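Local coordinates for protein YiiM (Escherichia coli, PDB 1O65) that probably works as a MOSC-domain oxidoreductase that binds molybdenum and acts on nitrogen-containing compounds, although its function has not been firmly established, at residues Val110-Ile115 / Val181-Ala186; Gln127-Cys132 / Gly155-Val160. All blocks are in the same frame, centred on the assembly; numbering follows the deposited sequence.

Protein YiiM illustrates how a sheet can be tied to a helical domain that follows it in the chain. From the N terminus, the chain passes strand 100-102 and reaches Val110-Ile115, the first half of contact 1, in the loop before strand 115-118. Strand 121-128 then brings Gln127-Cys132 into contact 2, whose loop, holding helices 134-138 and 144-151, closes at Gly155-Val160. Only after strand 172-176 does Val181-Ala186 close contact 1, so contact 2 is nested within its loop. Contact 2 joins two strands of the MOSC sheet; contact 1 ties that region to helix 183-191. The two touch directly: Pro128 packs on Val183 and Ala186, and Trp156 on Val110.

Contact 1 of 2, residues Val110-Ile115 / Val181-Ala186; sequences VYMGDI and VTVQEA
Two backbone hydrogen bonds join the segments around a single bridge between Tyr111 and Thr182. Val183 N gives a nearly straight bond to Val110 O (2.9 Å) in the carbonyl plane, and Met112 N reaches Val181 O (2.8 Å) almost along its C=O axis. Within the segments, polar side chains shape both backbones. Thr182 and Glu185 form a capping box at the start of helix 183-191: Glu185 N donates to Thr182 OG1 (3.0 Å), while Thr182 N meets Glu185 OE2 (3.0 Å) from above the carboxylate plane. In the loop, Asp114 OD2 accepts from Tyr111 N (2.8 Å) across a type II turn, and its OD1 is salt-bridged to Arg177. The apolar contacts begin with a CH-pi interaction, Thr182 CG2 lying over one face of the Tyr111 ring, 3.5 Å from its centroid. An alanine in place of Tyr111 removes the ring that this methyl covers and would probably leave the Thr182 side of the bridge less well packed. Met112, bent about CB-CG (chi2 -64°), brings SD to Ala186 CB (3.9 Å), and Val110 CG1 lies beside Val183 CG2 (3.8 Å). The loop thus supplies one helix-start acceptor, for Val183 N, and the capping box another, for Glu185 N.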
loop_
_atom_site.group_PDB
_atom_site.type_symbol
_atom_site.label_atom_id
_atom_site.label_comp_id
_atom_site.label_asym_id
_atom_site.label_seq_id
_atom_site.Cartn_x
_atom_site.Cartn_y
_atom_site.Cartn_z
ATOM N N VAL A 110 -8.263 6.568 -1.696
ATOM C CA VAL A 110 -7.700 6.241 -0.381
ATOM C C VAL A 110 -6.710 7.360 -0.029
ATOM O O VAL A 110 -5.853 7.695 -0.848
ATOM C CB VAL A 110 -7.067 4.855 -0.343
ATOM C CG1 VAL A 110 -6.227 4.603 0.900
ATOM C CG2 VAL A 110 -8.187 3.803 -0.371
ATOM N N TYR A 111 -6.883 7.990 1.125
ATOM C CA TYR A 111 -6.003 9.089 1.502
ATOM C C TYR A 111 -4.947 8.691 2.529
ATOM O O TYR A 111 -5.164 7.829 3.394
ATOM C CB TYR A 111 -6.851 10.247 2.051
ATOM C CG TYR A 111 -7.652 10.993 0.992
ATOM C CD1 TYR A 111 -8.713 10.361 0.354
ATOM C CD2 TYR A 111 -7.348 12.298 0.618
ATOM C CE1 TYR A 111 -9.460 10.996 -0.601
ATOM C CE2 TYR A 111 -8.104 12.942 -0.356
ATOM C CZ TYR A 111 -9.153 12.283 -0.963
ATOM O OH TYR A 111 -9.906 12.882 -1.944
ATOM N N MET A 112 -3.799 9.367 2.463
ATOM C CA MET A 112 -2.713 9.134 3.429
ATOM C C MET A 112 -3.241 9.460 4.820
ATOM O O MET A 112 -3.877 10.499 4.958
ATOM C CB MET A 112 -1.559 10.087 3.133
ATOM C CG MET A 112 -0.949 9.896 1.746
ATOM S SD MET A 112 -0.181 8.273 1.540
ATOM C CE MET A 112 1.101 8.386 2.766
ATOM N N GLY A 113 -3.001 8.622 5.806
ATOM C CA GLY A 113 -3.472 8.838 7.158
ATOM C C GLY A 113 -4.869 8.248 7.360
ATOM O O GLY A 113 -5.373 8.338 8.484
ATOM N N ASP A 114 -5.501 7.706 6.337
ATOM C CA ASP A 114 -6.861 7.184 6.561
ATOM C C ASP A 114 -6.782 6.131 7.665
ATOM O O ASP A 114 -5.839 5.338 7.715
ATOM C CB ASP A 114 -7.558 6.634 5.341
ATOM C CG ASP A 114 -8.206 7.624 4.405
ATOM O OD1 ASP A 114 -8.507 8.797 4.731
ATOM O OD2 ASP A 114 -8.456 7.195 3.240
ATOM N N ILE A 115 -7.740 6.215 8.577
ATOM C CA ILE A 115 -7.794 5.264 9.677
ATOM C C ILE A 115 -9.079 4.442 9.494
ATOM O O ILE A 115 -10.170 5.001 9.386
ATOM C CB ILE A 115 -7.779 5.904 11.053
ATOM C CG1 ILE A 115 -6.465 6.663 11.289
ATOM C CG2 ILE A 115 -7.992 4.860 12.164
ATOM C CD1 ILE A 115 -6.546 7.637 12.452
ATOM N N VAL A 181 -4.142 14.383 1.135
ATOM C CA VAL A 181 -3.257 13.845 0.100
ATOM C C VAL A 181 -3.606 12.381 -0.103
ATOM O O VAL A 181 -3.501 11.575 0.811
ATOM C CB VAL A 181 -1.777 14.123 0.237
ATOM C CG1 VAL A 181 -1.300 14.321 1.649
ATOM C CG2 VAL A 181 -0.917 13.048 -0.468
ATOM N N THR A 182 -4.063 12.048 -1.293
ATOM C CA THR A 182 -4.408 10.686 -1.659
ATOM C C THR A 182 -3.107 9.895 -1.888
ATOM O O THR A 182 -2.057 10.480 -2.161
ATOM C CB THR A 182 -5.178 10.639 -2.991
ATOM O OG1 THR A 182 -4.340 11.157 -4.038
ATOM C CG2 THR A 182 -6.453 11.489 -2.951
ATOM N N VAL A 183 -3.248 8.590 -1.900
ATOM C CA VAL A 183 -2.188 7.652 -2.215
ATOM C C VAL A 183 -1.649 7.942 -3.610
ATOM O O VAL A 183 -0.441 7.991 -3.869
ATOM C CB VAL A 183 -2.706 6.197 -2.096
ATOM C CG1 VAL A 183 -1.683 5.191 -2.566
ATOM C CG2 VAL A 183 -3.033 5.908 -0.611
ATOM N N GLN A 184 -2.541 8.269 -4.546
ATOM C CA GLN A 184 -2.175 8.587 -5.917
ATOM C C GLN A 184 -1.249 9.797 -5.926
ATOM O O GLN A 184 -0.201 9.749 -6.560
ATOM C CB GLN A 184 -3.407 8.837 -6.785
ATOM C CG GLN A 184 -3.080 9.307 -8.205
ATOM C CD GLN A 184 -4.376 9.518 -8.996
ATOM O OE1 GLN A 184 -5.216 10.349 -8.656
ATOM N NE2 GLN A 184 -4.551 8.749 -10.060
ATOM N N GLU A 185 -1.641 10.846 -5.214
ATOM C CA GLU A 185 -0.808 12.035 -5.101
ATOM C C GLU A 185 0.549 11.706 -4.471
ATOM O O GLU A 185 1.577 12.122 -4.985
ATOM C CB GLU A 185 -1.490 13.117 -4.286
ATOM C CG GLU A 185 -2.759 13.708 -4.882
ATOM C CD GLU A 185 -3.439 14.638 -3.871
ATOM O OE1 GLU A 185 -2.838 15.726 -3.656
ATOM O OE2 GLU A 185 -4.488 14.256 -3.311
ATOM N N ALA A 186 0.585 10.972 -3.361
ATOM C CA ALA A 186 1.850 10.648 -2.733
ATOM C C ALA A 186 2.729 9.874 -3.728
ATOM O O ALA A 186 3.904 10.187 -3.869
ATOM C CB ALA A 186 1.677 9.865 -1.454
#

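Contact 2 of 2, residues Gln127-Cys132 / Gly155-Val160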
loop_
_atom_site.group_PDB
_atom_site.type_symbol
_atom_site.label_atom_id
_atom_site.label_comp_id
_atom_site.label_asym_id
_atom_site.label_seq_id
_atom_site.Cartn_x
_atom_site.Cartn_y
_atom_site.Cartn_z
ATOM N N GLN A 127 1.739 4.686 3.683
ATOM C CA GLN A 127 2.481 5.027 2.468
ATOM C C GLN A 127 1.986 4.198 1.285
ATOM O O GLN A 127 1.378 3.138 1.469
ATOM C CB GLN A 127 3.984 4.701 2.642
ATOM C CG GLN A 127 4.240 3.210 2.880
ATOM C CD GLN A 127 5.723 2.860 2.788
ATOM O OE1 GLN A 127 6.535 3.143 3.666
ATOM N NE2 GLN A 127 6.119 2.274 1.656
ATOM N N PRO A 128 2.249 4.697 0.085
ATOM C CA PRO A 128 1.944 3.919 -1.129
ATOM C C PRO A 128 2.920 2.756 -1.143
ATOM O O PRO A 128 3.922 2.846 -0.416
ATOM C CB PRO A 128 2.163 4.882 -2.266
ATOM C CG PRO A 128 2.315 6.238 -1.673
ATOM C CD PRO A 128 2.700 6.057 -0.227
ATOM N N ARG A 129 2.575 1.604 -1.687
ATOM C CA ARG A 129 3.509 0.483 -1.748
ATOM C C ARG A 129 4.552 0.789 -2.835
ATOM O O ARG A 129 4.217 1.270 -3.923
ATOM C CB ARG A 129 2.770 -0.823 -2.002
ATOM C CG ARG A 129 3.650 -2.091 -2.024
ATOM C CD ARG A 129 4.109 -2.373 -3.463
ATOM N NE ARG A 129 4.630 -3.736 -3.588
ATOM C CZ ARG A 129 3.874 -4.835 -3.639
ATOM N NH1 ARG A 129 2.541 -4.742 -3.577
ATOM N NH2 ARG A 129 4.471 -6.019 -3.710
ATOM N N SER A 130 5.793 0.563 -2.537
ATOM C CA SER A 130 6.956 0.770 -3.371
ATOM C C SER A 130 7.344 -0.435 -4.222
ATOM O O SER A 130 8.042 -1.323 -3.736
ATOM C CB SER A 130 8.171 1.017 -2.441
ATOM O OG SER A 130 8.557 2.355 -2.408
ATOM N N PRO A 131 7.050 -0.427 -5.507
ATOM C CA PRO A 131 7.430 -1.521 -6.391
ATOM C C PRO A 131 8.916 -1.840 -6.263
ATOM O O PRO A 131 9.770 -0.957 -6.188
ATOM C CB PRO A 131 7.095 -1.041 -7.782
ATOM C CG PRO A 131 6.643 0.349 -7.681
ATOM C CD PRO A 131 6.431 0.689 -6.243
ATOM N N CYS A 132 9.226 -3.100 -6.208
ATOM C CA CYS A 132 10.557 -3.654 -6.063
ATOM C C CYS A 132 10.814 -4.669 -7.178
ATOM O O CYS A 132 9.906 -5.366 -7.627
ATOM C CB CYS A 132 10.612 -4.314 -4.688
ATOM S SG CYS A 132 12.003 -5.351 -4.283
ATOM N N GLY A 155 -0.959 0.137 -4.831
ATOM C CA GLY A 155 -1.488 -0.352 -3.531
ATOM C C GLY A 155 -0.818 0.466 -2.419
ATOM O O GLY A 155 -0.153 1.458 -2.688
ATOM N N TRP A 156 -1.061 0.112 -1.172
ATOM C CA TRP A 156 -0.541 0.896 -0.053
ATOM C C TRP A 156 -0.344 0.047 1.193
ATOM O O TRP A 156 -0.876 -1.052 1.297
ATOM C CB TRP A 156 -1.519 2.039 0.265
ATOM C CG TRP A 156 -2.916 1.543 0.482
ATOM C CD1 TRP A 156 -3.469 1.121 1.656
ATOM C CD2 TRP A 156 -3.924 1.401 -0.524
ATOM N NE1 TRP A 156 -4.776 0.752 1.440
ATOM C CE2 TRP A 156 -5.076 0.894 0.111
ATOM C CE3 TRP A 156 -3.967 1.640 -1.905
ATOM C CZ2 TRP A 156 -6.252 0.614 -0.586
ATOM C CZ3 TRP A 156 -5.132 1.356 -2.596
ATOM C CH2 TRP A 156 -6.253 0.854 -1.934
ATOM N N LEU A 157 0.384 0.598 2.184
ATOM C CA LEU A 157 0.631 -0.207 3.386
ATOM C C LEU A 157 -0.100 0.421 4.556
ATOM O O LEU A 157 -0.521 1.574 4.423
ATOM C CB LEU A 157 2.126 -0.289 3.680
ATOM C CG LEU A 157 3.053 -0.710 2.552
ATOM C CD1 LEU A 157 4.513 -0.663 2.943
ATOM C CD2 LEU A 157 2.661 -2.125 2.065
ATOM N N TYR A 158 -0.229 -0.306 5.655
ATOM C CA TYR A 158 -0.852 0.260 6.836
ATOM C C TYR A 158 0.042 0.106 8.082
ATOM O O TYR A 158 0.850 -0.818 8.125
ATOM C CB TYR A 158 -2.155 -0.453 7.194
ATOM C CG TYR A 158 -3.287 -0.406 6.220
ATOM C CD1 TYR A 158 -3.400 -1.370 5.215
ATOM C CD2 TYR A 158 -4.267 0.562 6.301
ATOM C CE1 TYR A 158 -4.457 -1.359 4.326
ATOM C CE2 TYR A 158 -5.340 0.583 5.420
ATOM C CZ TYR A 158 -5.417 -0.366 4.436
ATOM O OH TYR A 158 -6.454 -0.391 3.540
ATOM N N SER A 159 -0.097 1.059 9.002
ATOM C CA SER A 159 0.517 0.875 10.318
ATOM C C SER A 159 -0.638 0.379 11.208
ATOM O O SER A 159 -1.817 0.621 10.886
ATOM C CB SER A 159 1.136 2.105 10.940
ATOM O OG SER A 159 0.191 3.138 11.064
ATOM N N VAL A 160 -0.326 -0.374 12.244
ATOM C CA VAL A 160 -1.411 -0.866 13.099
ATOM C C VAL A 160 -1.553 0.078 14.274
ATOM O O VAL A 160 -0.662 0.177 15.101
ATOM C CB VAL A 160 -1.163 -2.333 13.475
ATOM C CG1 VAL A 160 -2.107 -2.822 14.563
ATOM C CG2 VAL A 160 -1.360 -3.218 12.229
#
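Leu157 N donates to Gln127 O (2.8 Å) almost along the C=O axis, and the same carbonyl oxygen lies against Trp156 CB (3.3 Å). Two residues further on, Arg129 N reaches Gly155 O (2.9 Å) in a straight N-H bond that meets the carbonyl from above its plane. The Gln127 and Leu157 side chains run alongside each other, pointing the same way, with Leu157 CD1 against the amide at NE2 (3.6 Å). Gln127 starts from the crowded position between N and carbonyl carbon (chi1 62°) and extends beyond CG, and the turn of the amide (chi3 74°) brings NE2 to Pro128 O (3.1 Å) while OE1 is hydrogen-bonded to Ser210 OG. The pairing is antiparallel and joins the end of strand 121-128 to the start of strand 156-160 within the mixed sheet of the MOSC domain. Proline lacks an N-H, and Pro128 sits at a non-hydrogen-bonded position opposite Trp156. The indole turns away from the pairing, its NE1 giving an in-plane, nearly straight bond to Tyr158 OH (2.9 Å). In the next shell, His71 stacks on the Trp156 ring and its ND1 is hydrogen-bonded to Tyr158 OH, while Phe96 O receives Arg129 NH2 and Glu107 OE2 holds Gly155 N.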